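Long-range contact in PKS_KS domain-containing protein (Photorhabdus luminescens subsp. laumondii, PDB 6SMO), which binds a pentaketo dodecanal in its pocket and probably acts as a beta-ketoacyl synthase of the thiolase-like superfamily, a condensing enzyme that extends acyl chains: residues B[246-258]-B[331-344]. Numbering follows the deposited sequence.
Sequences AATCPFSLERDGF and AHGSSTAQNDINES
R255 and D340 run antiparallel alongside each other, guanidinium and carboxylate planes only 15° apart. D340 OD2 lies 3.4 Å from R255 NE but off the guanidinium plane, a salt bridge of charge alone. R255 serves carbonyls at the start of helix 337-350: NE donates in plane to T336 O (2.9 Å), meeting that oxygen from above its carbonyl plane, and NH2 reaches A337 O (3.1 Å). With NH1 bonded to S252 O and paired with D401, the guanidinium is fixed in its rotation. T336 N-caps this helix, its OG1 accepting a weak bond from N339 N. D340 OD2 also accepts F251 N (2.7 Å) on its anti side and sits over one face of the F251 ring, displaced toward its rim; F251 CZ meets A331 CB near the ring plane. S335 OG, turned anti to its own nitrogen (chi1 -172°), accepts C249 N (3.0 Å), while S335 O receives G257 N. A water lies between A247 O, G257 O and S335 OG; a second links S334 O with T248 OG1, which also bonds K364. T336 CG2 lies at the edge of the F258 ring, whose side chain is about 5 Å from the bound ligand. In this thiolase-like ketosynthase fold the contact fastens the loop before strand 263-271 to the turn joining strand 326-330 to helix 337-350, whose E343 packs on strand 420-427.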
# COMPACT_ATOMS: atom_id res chain seq x y z
N ALA B 246 2.39 -13.65 26.28
CA ALA B 246 0.92 -13.60 26.47
C ALA B 246 0.36 -12.23 26.04
O ALA B 246 -0.88 -12.11 25.98
CB ALA B 246 0.59 -13.89 27.92
N ALA B 247 1.23 -11.25 25.76
CA ALA B 247 0.86 -9.86 25.38
C ALA B 247 -0.02 -9.87 24.12
O ALA B 247 -0.90 -8.99 24.03
CB ALA B 247 2.10 -9.03 25.18
N THR B 248 0.22 -10.81 23.20
CA THR B 248 -0.63 -11.06 22.00
C THR B 248 -1.58 -12.23 22.32
O THR B 248 -1.11 -13.38 22.39
CB THR B 248 0.21 -11.28 20.73
OG1 THR B 248 -0.68 -11.65 19.68
CG2 THR B 248 1.29 -12.34 20.87
N CYS B 249 -2.86 -11.92 22.54
CA CYS B 249 -3.94 -12.88 22.92
C CYS B 249 -5.21 -12.55 22.15
O CYS B 249 -6.11 -11.91 22.69
CB CYS B 249 -4.19 -12.86 24.42
SG CYS B 249 -4.39 -11.19 25.10
N PRO B 250 -5.32 -12.95 20.86
CA PRO B 250 -6.50 -12.67 20.05
C PRO B 250 -7.80 -13.28 20.60
O PRO B 250 -7.78 -14.43 21.00
CB PRO B 250 -6.18 -13.31 18.68
CG PRO B 250 -4.67 -13.41 18.67
CD PRO B 250 -4.29 -13.68 20.11
N PHE B 251 -8.88 -12.48 20.62
CA PHE B 251 -10.27 -12.85 21.01
C PHE B 251 -10.38 -13.04 22.53
O PHE B 251 -11.47 -13.43 22.99
CB PHE B 251 -10.73 -14.11 20.26
CG PHE B 251 -10.54 -14.05 18.77
CD1 PHE B 251 -11.32 -13.21 17.99
CD2 PHE B 251 -9.58 -14.83 18.14
CE1 PHE B 251 -11.15 -13.15 16.61
CE2 PHE B 251 -9.41 -14.77 16.76
CZ PHE B 251 -10.20 -13.93 16.00
N SER B 252 -9.31 -12.74 23.28
CA SER B 252 -9.28 -12.79 24.77
C SER B 252 -9.76 -11.44 25.33
O SER B 252 -9.58 -10.42 24.64
CB SER B 252 -7.91 -13.13 25.28
OG SER B 252 -7.51 -14.42 24.83
N LEU B 253 -10.33 -11.46 26.54
CA LEU B 253 -10.90 -10.26 27.22
C LEU B 253 -9.76 -9.34 27.70
O LEU B 253 -10.04 -8.15 27.93
CB LEU B 253 -11.77 -10.74 28.39
CG LEU B 253 -12.55 -9.67 29.15
CD1 LEU B 253 -13.34 -8.77 28.20
CD2 LEU B 253 -13.48 -10.30 30.17
N GLU B 254 -8.54 -9.86 27.82
CA GLU B 254 -7.35 -9.14 28.36
C GLU B 254 -6.67 -8.29 27.28
O GLU B 254 -5.89 -7.39 27.66
CB GLU B 254 -6.34 -10.12 28.96
CG GLU B 254 -6.75 -10.71 30.29
CD GLU B 254 -7.62 -11.96 30.21
OE1 GLU B 254 -8.15 -12.25 29.12
OE2 GLU B 254 -7.75 -12.65 31.24
N ARG B 255 -6.92 -8.57 25.99
CA ARG B 255 -6.19 -7.97 24.84
C ARG B 255 -6.28 -6.43 24.90
O ARG B 255 -7.35 -5.92 25.26
CB ARG B 255 -6.73 -8.51 23.52
CG ARG B 255 -8.11 -7.99 23.12
CD ARG B 255 -8.63 -8.70 21.88
NE ARG B 255 -9.86 -8.13 21.37
CZ ARG B 255 -11.09 -8.41 21.81
NH1 ARG B 255 -11.28 -9.28 22.79
NH2 ARG B 255 -12.14 -7.82 21.25
N ASP B 256 -5.18 -5.74 24.56
CA ASP B 256 -5.06 -4.26 24.63
C ASP B 256 -4.18 -3.71 23.50
O ASP B 256 -3.80 -2.52 23.60
CB ASP B 256 -4.49 -3.83 25.99
CG ASP B 256 -3.06 -4.30 26.22
OD1 ASP B 256 -2.75 -5.45 25.87
OD2 ASP B 256 -2.27 -3.50 26.76
N GLY B 257 -3.86 -4.50 22.47
CA GLY B 257 -2.99 -4.08 21.35
C GLY B 257 -2.24 -5.24 20.72
O GLY B 257 -2.20 -6.32 21.34
N PHE B 258 -1.65 -5.02 19.54
CA PHE B 258 -0.90 -6.04 18.76
C PHE B 258 0.59 -5.97 19.12
O PHE B 258 1.12 -4.86 19.31
CB PHE B 258 -1.14 -5.87 17.25
CG PHE B 258 -0.52 -4.65 16.60
CD1 PHE B 258 0.81 -4.66 16.20
CD2 PHE B 258 -1.27 -3.52 16.35
CE1 PHE B 258 1.37 -3.55 15.59
CE2 PHE B 258 -0.71 -2.41 15.74
CZ PHE B 258 0.61 -2.43 15.36
N ALA B 331 -8.48 -15.90 10.34
CA ALA B 331 -8.82 -14.48 10.64
C ALA B 331 -7.53 -13.66 10.81
O ALA B 331 -6.48 -14.25 11.11
CB ALA B 331 -9.69 -14.39 11.87
N HIS B 332 -7.68 -12.34 10.66
CA HIS B 332 -6.57 -11.36 10.80
C HIS B 332 -6.05 -11.41 12.24
O HIS B 332 -4.84 -11.53 12.39
CB HIS B 332 -7.12 -9.98 10.42
CG HIS B 332 -6.13 -8.88 10.48
ND1 HIS B 332 -5.24 -8.64 9.48
CD2 HIS B 332 -5.91 -7.94 11.41
CE1 HIS B 332 -4.50 -7.60 9.79
NE2 HIS B 332 -4.89 -7.16 10.97
N GLY B 333 -6.96 -11.36 13.22
CA GLY B 333 -6.65 -11.53 14.66
C GLY B 333 -5.47 -10.74 15.19
O GLY B 333 -4.56 -11.38 15.70
N SER B 334 -5.46 -9.41 15.07
CA SER B 334 -4.32 -8.59 15.57
C SER B 334 -4.19 -8.57 17.10
O SER B 334 -3.11 -8.24 17.60
CB SER B 334 -4.33 -7.21 14.98
OG SER B 334 -5.57 -6.57 15.19
N SER B 335 -5.28 -8.83 17.82
CA SER B 335 -5.35 -8.82 19.31
C SER B 335 -5.49 -7.38 19.82
O SER B 335 -5.02 -7.09 20.94
CB SER B 335 -4.15 -9.51 19.93
OG SER B 335 -4.32 -9.65 21.33
N THR B 336 -6.12 -6.50 19.02
CA THR B 336 -6.62 -5.17 19.45
C THR B 336 -8.09 -5.32 19.83
O THR B 336 -8.72 -6.30 19.39
CB THR B 336 -6.43 -4.11 18.36
OG1 THR B 336 -7.19 -4.50 17.22
CG2 THR B 336 -4.99 -3.90 17.97
N ALA B 337 -8.63 -4.37 20.62
CA ALA B 337 -10.02 -4.38 21.12
C ALA B 337 -11.01 -4.30 19.95
O ALA B 337 -12.05 -4.98 20.02
CB ALA B 337 -10.22 -3.23 22.09
N GLN B 338 -10.69 -3.51 18.92
CA GLN B 338 -11.63 -3.11 17.83
C GLN B 338 -11.59 -4.11 16.67
O GLN B 338 -12.65 -4.28 16.02
CB GLN B 338 -11.31 -1.70 17.34
CG GLN B 338 -11.52 -0.63 18.41
CD GLN B 338 -11.43 0.77 17.85
OE1 GLN B 338 -10.56 1.55 18.22
NE2 GLN B 338 -12.33 1.09 16.94
N ASN B 339 -10.44 -4.73 16.39
CA ASN B 339 -10.24 -5.64 15.22
C ASN B 339 -10.98 -6.97 15.45
O ASN B 339 -11.68 -7.42 14.53
CB ASN B 339 -8.77 -5.91 14.94
CG ASN B 339 -8.56 -6.85 13.77
OD1 ASN B 339 -8.25 -8.02 13.96
ND2 ASN B 339 -8.74 -6.35 12.56
N ASP B 340 -10.80 -7.57 16.63
CA ASP B 340 -11.27 -8.95 16.94
C ASP B 340 -12.80 -8.98 17.03
O ASP B 340 -13.39 -9.98 16.59
CB ASP B 340 -10.63 -9.48 18.22
CG ASP B 340 -9.12 -9.67 18.13
OD1 ASP B 340 -8.53 -9.24 17.11
OD2 ASP B 340 -8.55 -10.24 19.08
N ILE B 341 -13.41 -7.92 17.58
CA ILE B 341 -14.90 -7.76 17.66
C ILE B 341 -15.44 -7.52 16.25
O ILE B 341 -16.53 -8.06 15.94
CB ILE B 341 -15.30 -6.64 18.65
CG1 ILE B 341 -16.80 -6.66 18.94
CG2 ILE B 341 -14.84 -5.27 18.17
CD1 ILE B 341 -17.20 -5.90 20.19
N ASN B 342 -14.71 -6.77 15.42
CA ASN B 342 -15.09 -6.40 14.03
C ASN B 342 -15.22 -7.68 13.18
O ASN B 342 -16.23 -7.80 12.46
CB ASN B 342 -14.10 -5.41 13.41
CG ASN B 342 -14.36 -5.11 11.95
OD1 ASN B 342 -13.98 -5.88 11.08
ND2 ASN B 342 -14.99 -3.98 11.68
N GLU B 343 -14.23 -8.57 13.27
CA GLU B 343 -14.15 -9.83 12.47
C GLU B 343 -15.21 -10.83 12.94
O GLU B 343 -15.82 -11.49 12.08
CB GLU B 343 -12.75 -10.43 12.56
CG GLU B 343 -11.71 -9.66 11.77
CD GLU B 343 -10.38 -10.39 11.63
OE1 GLU B 343 -9.69 -10.55 12.65
OE2 GLU B 343 -10.06 -10.80 10.50
N SER B 344 -15.40 -10.96 14.26
CA SER B 344 -16.37 -11.88 14.90
C SER B 344 -17.79 -11.55 14.41
O SER B 344 -18.50 -12.48 13.98
CB SER B 344 -16.28 -11.83 16.40
OG SER B 344 -15.00 -12.26 16.84
O HOH W 1 -3.20 -7.97 23.11
O HOH W 2 -0.49 -9.21 17.78